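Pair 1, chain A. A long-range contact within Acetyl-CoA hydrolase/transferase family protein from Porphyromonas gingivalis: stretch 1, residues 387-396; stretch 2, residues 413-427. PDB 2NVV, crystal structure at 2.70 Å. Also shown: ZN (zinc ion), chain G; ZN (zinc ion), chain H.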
# COMPACT_ATOMS: atom_id res chain seq x y z
N TYR A 387 7.30 10.22 -1.04
CA TYR A 387 6.92 11.59 -1.36
C TYR A 387 6.47 11.55 -2.81
O TYR A 387 5.44 12.12 -3.17
CB TYR A 387 8.14 12.50 -1.19
CG TYR A 387 7.84 13.97 -1.13
CD1 TYR A 387 7.81 14.75 -2.29
CD2 TYR A 387 7.64 14.61 0.09
CE1 TYR A 387 7.61 16.12 -2.22
CE2 TYR A 387 7.43 15.98 0.17
CZ TYR A 387 7.42 16.74 -0.99
OH TYR A 387 7.23 18.10 -0.92
N VAL A 388 7.26 10.88 -3.64
CA VAL A 388 6.96 10.70 -5.06
C VAL A 388 7.56 9.34 -5.38
O VAL A 388 8.74 9.11 -5.12
CB VAL A 388 7.65 11.74 -5.98
CG1 VAL A 388 6.99 11.72 -7.35
CG2 VAL A 388 7.59 13.11 -5.38
N SER A 389 6.77 8.43 -5.94
CA SER A 389 7.30 7.11 -6.27
C SER A 389 7.69 7.05 -7.74
O SER A 389 6.92 7.44 -8.61
CB SER A 389 6.29 6.02 -5.96
OG SER A 389 5.18 6.11 -6.83
N ILE A 390 8.88 6.53 -8.00
CA ILE A 390 9.39 6.42 -9.35
C ILE A 390 9.73 4.98 -9.72
O ILE A 390 10.26 4.22 -8.90
CB ILE A 390 10.67 7.27 -9.54
CG1 ILE A 390 10.39 8.72 -9.16
CG2 ILE A 390 11.17 7.15 -10.97
CD1 ILE A 390 11.64 9.57 -9.06
N PHE A 391 9.42 4.61 -10.94
CA PHE A 391 9.73 3.27 -11.42
C PHE A 391 10.52 3.40 -12.71
O PHE A 391 10.14 4.13 -13.63
CB PHE A 391 8.45 2.48 -11.63
CG PHE A 391 7.95 1.82 -10.38
CD1 PHE A 391 8.53 0.63 -9.93
CD2 PHE A 391 6.93 2.40 -9.63
CE1 PHE A 391 8.10 0.01 -8.75
CE2 PHE A 391 6.49 1.79 -8.44
CZ PHE A 391 7.08 0.59 -8.00
N THR A 392 11.66 2.71 -12.75
CA THR A 392 12.53 2.72 -13.91
C THR A 392 12.55 1.36 -14.57
O THR A 392 12.27 0.35 -13.94
CB THR A 392 13.96 3.04 -13.51
OG1 THR A 392 14.36 2.10 -12.51
CG2 THR A 392 14.06 4.45 -12.95
N THR A 393 12.90 1.35 -15.85
CA THR A 393 12.97 0.10 -16.62
C THR A 393 13.34 0.35 -18.08
O THR A 393 12.81 1.27 -18.72
CB THR A 393 11.63 -0.65 -16.64
OG1 THR A 393 11.73 -1.79 -17.50
CG2 THR A 393 10.51 0.24 -17.19
N PRO A 394 14.27 -0.46 -18.61
CA PRO A 394 14.61 -0.26 -20.02
C PRO A 394 13.30 -0.51 -20.76
O PRO A 394 12.50 -1.32 -20.31
CB PRO A 394 15.68 -1.32 -20.27
CG PRO A 394 15.38 -2.38 -19.23
CD PRO A 394 15.07 -1.54 -18.02
N SER A 395 13.07 0.18 -21.86
CA SER A 395 11.82 0.02 -22.60
C SER A 395 11.61 -1.36 -23.21
O SER A 395 10.48 -1.85 -23.28
CB SER A 395 11.72 1.07 -23.71
OG SER A 395 12.65 0.81 -24.76
N VAL A 396 12.69 -2.01 -23.64
CA VAL A 396 12.56 -3.32 -24.26
C VAL A 396 13.53 -4.35 -23.73
O VAL A 396 14.35 -4.07 -22.86
CB VAL A 396 12.75 -3.22 -25.81
CG1 VAL A 396 11.69 -2.29 -26.40
CG2 VAL A 396 14.15 -2.72 -26.14
N ASP A 413 1.71 -5.80 -8.89
CA ASP A 413 2.40 -5.63 -7.62
C ASP A 413 2.16 -4.21 -7.09
O ASP A 413 2.06 -4.01 -5.87
CB ASP A 413 3.89 -5.90 -7.77
CG ASP A 413 4.20 -7.37 -7.83
OD1 ASP A 413 3.67 -8.11 -6.96
OD2 ASP A 413 4.95 -7.80 -8.72
N HIS A 414 2.05 -3.24 -8.00
CA HIS A 414 1.79 -1.85 -7.61
C HIS A 414 0.69 -1.31 -8.51
O HIS A 414 0.71 -1.54 -9.71
CB HIS A 414 3.07 -1.03 -7.73
CG HIS A 414 4.23 -1.65 -7.02
ND1 HIS A 414 5.07 -2.57 -7.62
CD2 HIS A 414 4.64 -1.57 -5.73
CE1 HIS A 414 5.94 -3.02 -6.74
NE2 HIS A 414 5.70 -2.43 -5.58
N SER A 415 -0.27 -0.60 -7.93
CA SER A 415 -1.39 -0.08 -8.70
C SER A 415 -1.29 1.39 -9.13
O SER A 415 -0.45 2.15 -8.64
CB SER A 415 -2.69 -0.25 -7.91
OG SER A 415 -2.85 0.81 -6.99
N GLU A 416 -2.18 1.75 -10.06
CA GLU A 416 -2.27 3.09 -10.61
C GLU A 416 -2.35 4.16 -9.52
O GLU A 416 -1.96 5.30 -9.73
CB GLU A 416 -3.52 3.19 -11.50
CG GLU A 416 -4.81 2.77 -10.81
CD GLU A 416 -6.05 3.07 -11.64
OE1 GLU A 416 -7.15 2.59 -11.30
OE2 GLU A 416 -5.92 3.81 -12.63
N HIS A 417 -2.85 3.77 -8.35
CA HIS A 417 -3.01 4.68 -7.23
C HIS A 417 -1.72 4.90 -6.45
O HIS A 417 -1.64 5.79 -5.62
CB HIS A 417 -4.07 4.14 -6.26
CG HIS A 417 -5.35 3.76 -6.93
ND1 HIS A 417 -6.21 4.69 -7.47
CD2 HIS A 417 -5.88 2.55 -7.21
CE1 HIS A 417 -7.22 4.07 -8.05
NE2 HIS A 417 -7.04 2.77 -7.91
N SER A 418 -0.71 4.08 -6.73
CA SER A 418 0.54 4.19 -6.01
C SER A 418 1.72 4.61 -6.87
O SER A 418 2.66 5.22 -6.37
CB SER A 418 0.86 2.85 -5.33
OG SER A 418 -0.13 2.51 -4.37
N VAL A 419 1.68 4.27 -8.15
CA VAL A 419 2.77 4.62 -9.06
C VAL A 419 2.60 6.06 -9.55
O VAL A 419 1.64 6.38 -10.25
CB VAL A 419 2.80 3.66 -10.25
CG1 VAL A 419 4.05 3.90 -11.07
CG2 VAL A 419 2.75 2.22 -9.75
N LYS A 420 3.54 6.93 -9.20
CA LYS A 420 3.48 8.33 -9.59
C LYS A 420 4.27 8.72 -10.83
O LYS A 420 3.83 9.58 -11.61
CB LYS A 420 3.93 9.22 -8.43
CG LYS A 420 3.23 8.91 -7.11
CD LYS A 420 1.73 8.96 -7.25
CE LYS A 420 1.03 8.61 -5.94
NZ LYS A 420 -0.44 8.71 -6.08
N VAL A 421 5.42 8.09 -11.02
CA VAL A 421 6.27 8.41 -12.17
C VAL A 421 6.96 7.17 -12.74
O VAL A 421 7.38 6.29 -11.98
CB VAL A 421 7.36 9.41 -11.78
CG1 VAL A 421 8.16 9.80 -12.99
CG2 VAL A 421 6.73 10.62 -11.11
N ILE A 422 7.06 7.11 -14.06
CA ILE A 422 7.73 6.00 -14.74
C ILE A 422 8.81 6.59 -15.66
O ILE A 422 8.58 7.60 -16.34
CB ILE A 422 6.74 5.17 -15.57
CG1 ILE A 422 5.65 4.60 -14.67
CG2 ILE A 422 7.47 4.02 -16.23
CD1 ILE A 422 4.62 3.77 -15.40
N ILE A 423 9.98 5.96 -15.69
CA ILE A 423 11.07 6.46 -16.50
C ILE A 423 11.87 5.38 -17.24
O ILE A 423 12.34 4.41 -16.64
CB ILE A 423 12.05 7.26 -15.62
CG1 ILE A 423 11.34 8.46 -15.01
CG2 ILE A 423 13.26 7.70 -16.44
CD1 ILE A 423 12.15 9.18 -13.96
N SER A 424 12.03 5.55 -18.55
CA SER A 424 12.84 4.61 -19.33
C SER A 424 13.93 5.45 -20.01
O SER A 424 14.11 6.62 -19.69
CB SER A 424 11.99 3.86 -20.37
OG SER A 424 11.54 4.71 -21.40
N GLU A 425 14.66 4.86 -20.94
CA GLU A 425 15.71 5.60 -21.63
C GLU A 425 15.14 6.67 -22.56
O GLU A 425 15.83 7.63 -22.91
CB GLU A 425 16.59 4.65 -22.44
CG GLU A 425 15.93 3.99 -23.66
CD GLU A 425 15.10 2.75 -23.33
OE1 GLU A 425 14.77 2.02 -24.27
OE2 GLU A 425 14.76 2.51 -22.16
N TRP A 426 13.87 6.51 -22.93
CA TRP A 426 13.19 7.42 -23.83
C TRP A 426 12.64 8.70 -23.21
O TRP A 426 12.41 9.67 -23.92
CB TRP A 426 12.05 6.68 -24.52
CG TRP A 426 12.53 5.59 -25.40
CD1 TRP A 426 12.21 4.27 -25.32
CD2 TRP A 426 13.41 5.72 -26.52
NE1 TRP A 426 12.85 3.56 -26.32
CE2 TRP A 426 13.59 4.44 -27.07
CE3 TRP A 426 14.07 6.81 -27.11
CZ2 TRP A 426 14.39 4.21 -28.18
CZ3 TRP A 426 14.87 6.58 -28.21
CH2 TRP A 426 15.03 5.29 -28.74
N GLY A 427 12.43 8.71 -21.90
CA GLY A 427 11.91 9.91 -21.26
C GLY A 427 11.17 9.57 -19.99
O GLY A 427 11.18 8.41 -19.57
ZN ZN G . -7.86 1.37 -9.19
ZN ZN H . 2.56 -10.17 -6.15
O HOH W 1 -5.90 -0.02 -9.18
O HOH W 2 0.87 -8.82 -5.91
O HOH W 3 4.62 -11.37 -6.34

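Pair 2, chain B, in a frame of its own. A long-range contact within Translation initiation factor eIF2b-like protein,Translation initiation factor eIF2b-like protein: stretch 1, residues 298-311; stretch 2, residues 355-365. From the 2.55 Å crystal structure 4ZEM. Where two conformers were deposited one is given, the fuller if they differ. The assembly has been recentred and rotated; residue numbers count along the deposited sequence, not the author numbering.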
# COMPACT_ATOMS: atom_id res chain seq x y z
N LEU B 298 -14.38 11.50 22.39
CA LEU B 298 -15.39 11.28 21.35
C LEU B 298 -14.98 11.91 20.02
O LEU B 298 -15.83 12.30 19.22
CB LEU B 298 -16.76 11.81 21.77
CG LEU B 298 -17.59 11.04 22.81
CD1 LEU B 298 -18.97 11.69 22.95
CD2 LEU B 298 -17.73 9.58 22.43
N LYS B 299 -13.68 12.02 19.79
CA LYS B 299 -13.20 12.56 18.52
C LYS B 299 -12.99 11.41 17.55
O LYS B 299 -12.24 10.48 17.84
CB LYS B 299 -11.89 13.33 18.72
CG LYS B 299 -11.95 14.40 19.80
CD LYS B 299 -13.10 15.35 19.57
CE LYS B 299 -13.12 16.45 20.62
NZ LYS B 299 -14.27 17.37 20.41
N PRO B 300 -13.64 11.49 16.38
CA PRO B 300 -13.51 10.44 15.36
C PRO B 300 -12.07 10.27 14.89
O PRO B 300 -11.38 11.25 14.58
CB PRO B 300 -14.39 10.96 14.22
CG PRO B 300 -15.39 11.82 14.89
CD PRO B 300 -14.61 12.52 15.98
N VAL B 301 -11.63 9.02 14.82
CA VAL B 301 -10.29 8.70 14.38
C VAL B 301 -10.38 8.14 12.98
O VAL B 301 -11.04 7.13 12.74
CB VAL B 301 -9.59 7.69 15.31
CG1 VAL B 301 -8.25 7.29 14.75
CG2 VAL B 301 -9.44 8.26 16.71
N ILE B 302 -9.73 8.83 12.04
CA ILE B 302 -9.79 8.44 10.63
C ILE B 302 -8.41 7.99 10.17
O ILE B 302 -7.42 8.72 10.31
CB ILE B 302 -10.28 9.59 9.70
CG1 ILE B 302 -11.67 10.10 10.10
CG2 ILE B 302 -10.34 9.14 8.26
CD1 ILE B 302 -11.66 11.27 11.06
N ALA B 303 -8.36 6.80 9.59
CA ALA B 303 -7.11 6.28 9.05
C ALA B 303 -7.15 6.30 7.54
O ALA B 303 -8.06 5.75 6.92
CB ALA B 303 -6.87 4.86 9.55
N LEU B 304 -6.17 6.97 6.95
CA LEU B 304 -6.04 7.02 5.50
C LEU B 304 -5.20 5.84 5.06
O LEU B 304 -4.06 5.70 5.49
CB LEU B 304 -5.39 8.33 5.04
CG LEU B 304 -6.28 9.52 4.68
CD1 LEU B 304 -7.37 9.74 5.71
CD2 LEU B 304 -5.43 10.75 4.52
N CYS B 305 -5.79 4.95 4.27
CA CYS B 305 -5.06 3.80 3.75
C CYS B 305 -5.59 3.29 2.42
O CYS B 305 -6.79 3.03 2.29
CB CYS B 305 -5.10 2.68 4.79
SG CYS B 305 -6.73 2.49 5.54
N GLY B 306 -4.70 3.10 1.46
CA GLY B 306 -5.08 2.48 0.20
C GLY B 306 -5.15 0.99 0.41
O GLY B 306 -4.48 0.45 1.29
N VAL B 307 -5.97 0.32 -0.40
CA VAL B 307 -6.20 -1.12 -0.27
C VAL B 307 -4.91 -1.94 -0.43
O VAL B 307 -4.76 -3.00 0.18
CB VAL B 307 -7.27 -1.59 -1.29
CG1 VAL B 307 -7.45 -3.09 -1.28
CG2 VAL B 307 -8.60 -0.90 -0.99
N TYR B 308 -3.98 -1.44 -1.23
CA TYR B 308 -2.70 -2.14 -1.40
C TYR B 308 -1.92 -2.22 -0.08
O TYR B 308 -1.01 -3.03 0.05
CB TYR B 308 -1.85 -1.49 -2.50
CG TYR B 308 -1.22 -0.16 -2.16
CD1 TYR B 308 0.10 -0.09 -1.75
CD2 TYR B 308 -1.94 1.03 -2.27
CE1 TYR B 308 0.70 1.12 -1.45
CE2 TYR B 308 -1.35 2.26 -1.97
CZ TYR B 308 -0.03 2.29 -1.56
OH TYR B 308 0.56 3.50 -1.25
N LYS B 309 -2.25 -1.37 0.88
CA LYS B 309 -1.62 -1.46 2.19
C LYS B 309 -2.36 -2.40 3.16
O LYS B 309 -1.94 -2.58 4.31
CB LYS B 309 -1.46 -0.05 2.78
CG LYS B 309 -0.66 0.83 1.84
CD LYS B 309 0.38 1.71 2.50
CE LYS B 309 -0.16 3.07 2.85
NZ LYS B 309 0.95 3.95 3.32
N PHE B 310 -3.44 -3.01 2.69
CA PHE B 310 -4.17 -4.01 3.49
C PHE B 310 -3.40 -5.33 3.58
O PHE B 310 -3.31 -6.06 2.60
CB PHE B 310 -5.55 -4.29 2.89
CG PHE B 310 -6.60 -3.28 3.26
CD1 PHE B 310 -6.31 -1.92 3.29
CD2 PHE B 310 -7.88 -3.69 3.58
CE1 PHE B 310 -7.29 -0.99 3.63
CE2 PHE B 310 -8.86 -2.77 3.92
CZ PHE B 310 -8.56 -1.42 3.95
N CYS B 311 -2.88 -5.65 4.77
CA CYS B 311 -2.18 -6.92 4.95
C CYS B 311 -3.19 -8.00 5.34
O CYS B 311 -3.94 -7.82 6.29
CB CYS B 311 -1.10 -6.80 6.03
SG CYS B 311 0.25 -5.67 5.65
N ASP B 355 -10.49 -0.97 18.14
CA ASP B 355 -11.41 -0.21 19.00
C ASP B 355 -11.15 1.29 18.94
O ASP B 355 -12.08 2.09 19.07
CB ASP B 355 -11.33 -0.71 20.44
CG ASP B 355 -12.33 -1.82 20.72
OD1 ASP B 355 -12.93 -2.33 19.75
OD2 ASP B 355 -12.54 -2.17 21.90
N LEU B 356 -9.89 1.67 18.79
CA LEU B 356 -9.48 3.08 18.69
C LEU B 356 -9.71 3.71 17.32
O LEU B 356 -9.55 4.92 17.17
CB LEU B 356 -8.00 3.23 19.07
CG LEU B 356 -7.69 2.90 20.53
CD1 LEU B 356 -6.22 3.10 20.87
CD2 LEU B 356 -8.59 3.71 21.46
N VAL B 357 -10.04 2.91 16.32
CA VAL B 357 -10.24 3.43 14.96
C VAL B 357 -11.71 3.52 14.55
O VAL B 357 -12.45 2.55 14.69
CB VAL B 357 -9.50 2.57 13.91
CG1 VAL B 357 -9.66 3.17 12.52
CG2 VAL B 357 -8.04 2.43 14.28
N ASP B 358 -12.12 4.66 14.01
CA ASP B 358 -13.51 4.84 13.61
C ASP B 358 -13.74 4.62 12.12
O ASP B 358 -14.66 3.90 11.73
CB ASP B 358 -13.99 6.24 14.00
CG ASP B 358 -14.05 6.43 15.50
OD1 ASP B 358 -14.94 5.83 16.13
OD2 ASP B 358 -13.19 7.15 16.04
N VAL B 359 -12.91 5.24 11.29
CA VAL B 359 -13.08 5.14 9.85
C VAL B 359 -11.78 4.70 9.17
O VAL B 359 -10.70 5.19 9.51
CB VAL B 359 -13.53 6.48 9.23
CG1 VAL B 359 -13.65 6.36 7.72
CG2 VAL B 359 -14.84 6.94 9.84
N TYR B 360 -11.90 3.78 8.22
CA TYR B 360 -10.79 3.43 7.34
C TYR B 360 -11.10 4.09 6.01
O TYR B 360 -12.02 3.68 5.31
CB TYR B 360 -10.65 1.92 7.17
CG TYR B 360 -10.53 1.18 8.47
CD1 TYR B 360 -11.67 0.80 9.18
CD2 TYR B 360 -9.29 0.89 9.01
CE1 TYR B 360 -11.57 0.15 10.38
CE2 TYR B 360 -9.18 0.23 10.22
CZ TYR B 360 -10.33 -0.14 10.90
OH TYR B 360 -10.23 -0.80 12.10
N LEU B 361 -10.35 5.13 5.68
CA LEU B 361 -10.65 5.85 4.46
C LEU B 361 -9.74 5.35 3.35
O LEU B 361 -8.52 5.56 3.37
CB LEU B 361 -10.50 7.36 4.69
CG LEU B 361 -10.85 8.27 3.51
CD1 LEU B 361 -12.16 7.86 2.91
CD2 LEU B 361 -10.93 9.70 3.97
N THR B 362 -10.35 4.71 2.36
CA THR B 362 -9.62 4.02 1.31
C THR B 362 -9.91 4.61 -0.06
O THR B 362 -10.79 5.46 -0.21
CB THR B 362 -9.97 2.51 1.29
OG1 THR B 362 -11.28 2.33 0.71
CG2 THR B 362 -9.97 1.93 2.69
N ASN B 363 -9.20 4.13 -1.07
CA ASN B 363 -9.45 4.54 -2.45
C ASN B 363 -10.87 4.20 -2.89
O ASN B 363 -11.40 4.79 -3.84
CB ASN B 363 -8.44 3.90 -3.40
CG ASN B 363 -8.12 2.47 -3.02
OD1 ASN B 363 -7.64 2.20 -1.91
ND2 ASN B 363 -8.44 1.54 -3.90
N LEU B 364 -11.46 3.20 -2.24
CA LEU B 364 -12.85 2.81 -2.44
C LEU B 364 -13.84 3.68 -1.64
O LEU B 364 -15.05 3.62 -1.86
CB LEU B 364 -13.03 1.34 -2.08
CG LEU B 364 -12.09 0.40 -2.83
CD1 LEU B 364 -12.32 -1.05 -2.42
CD2 LEU B 364 -12.27 0.58 -4.34
N GLY B 365 -13.33 4.43 -0.67
CA GLY B 365 -14.17 5.28 0.15
C GLY B 365 -14.01 4.95 1.62
O GLY B 365 -13.27 4.03 1.98

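Pairs 1 and 2 share a two-stranded parallel arrangement that superposes with an RMSD of 0.6 Å over the N, CA and C atoms of 14 central residues. The strands, Ile A390 to Thr A392 alongside Val A421 to Ile A423 in pair 1 and 301-304 with 359-362 in pair 2, run at 26° and 28° to each other. Three parallel bridges match in register: Ile A390 with Val A421 corresponds to Ile B302 with Val B359, Phe A391 with Ile A422 to Ala B303 with Tyr B360, and Thr A392 with Ile A423 to Leu B304 with Leu B361. The same backbone ladder follows: Phe A391 N donates to Val A421 O (2.8 Å) and Ile A423 N to Phe A391 O (2.8 Å), as Ala B303 N does to Val B359 O (2.8 Å) and Leu B361 N to Ala B303 O (2.7 Å).

On the face of Ile A390 and Ile B302, the packing is closely similar. Ile A390 CG2 lies 3.7 Å from Ile A423 CD1, and Ile B302 CG2 lies 4.0 Å from Leu B361 CB. One bridge further on, Leu B304 occupies the position of Thr A392 and adds an apolar contact, CD1 of Leu B304 to CD2 of Leu B361 at 4.0 Å.

The other face differs most. The Phe A391 ring extends over the neighbouring stretch, with CD2 3.6 Å from Val A419 CG1 and CZ 3.8 Å from His A414 CG, the two rings meeting obliquely. The shorter Ala B303 makes a looser apolar contact with Val B357, CB to CG1 at 4.4 Å. Across the bridge, Tyr B360 takes the place of Ile A422.

One residue before the first bridge, Ser A389 and Val B301 coincide, but the polar link changes sides. Ser A389 OG accepts from Lys A420 N (3.0 Å) and donates to Ser A418 O (2.7 Å), tying the side chain of stretch 1 to the backbone of stretch 2. In pair 2, Asp B358, the match of Lys A420, supplies the side chain instead, its OD2 accepting from Val B301 N at 2.7 Å.

Beyond the strands, Glu A425 and Asn B363 serve one purpose. Glu A425 OE2 accepts from Ser A395 N (2.9 Å), while Asn B363 OD1 accepts from the matching Val B307 N (2.9 Å). The serine adds a very short bond from Ser A395 OG to Glu A425 OE1 (2.5 Å). Val B307 CG2 lies 4.0 Å from Leu B364 CD1, and at the matched position Ser A395 OG lies 3.2 Å from Trp A426 NE1. The matched glycines, Gly A427 and Gly B365, both adopt backbone angles that would jam a CB against the preceding carbonyl.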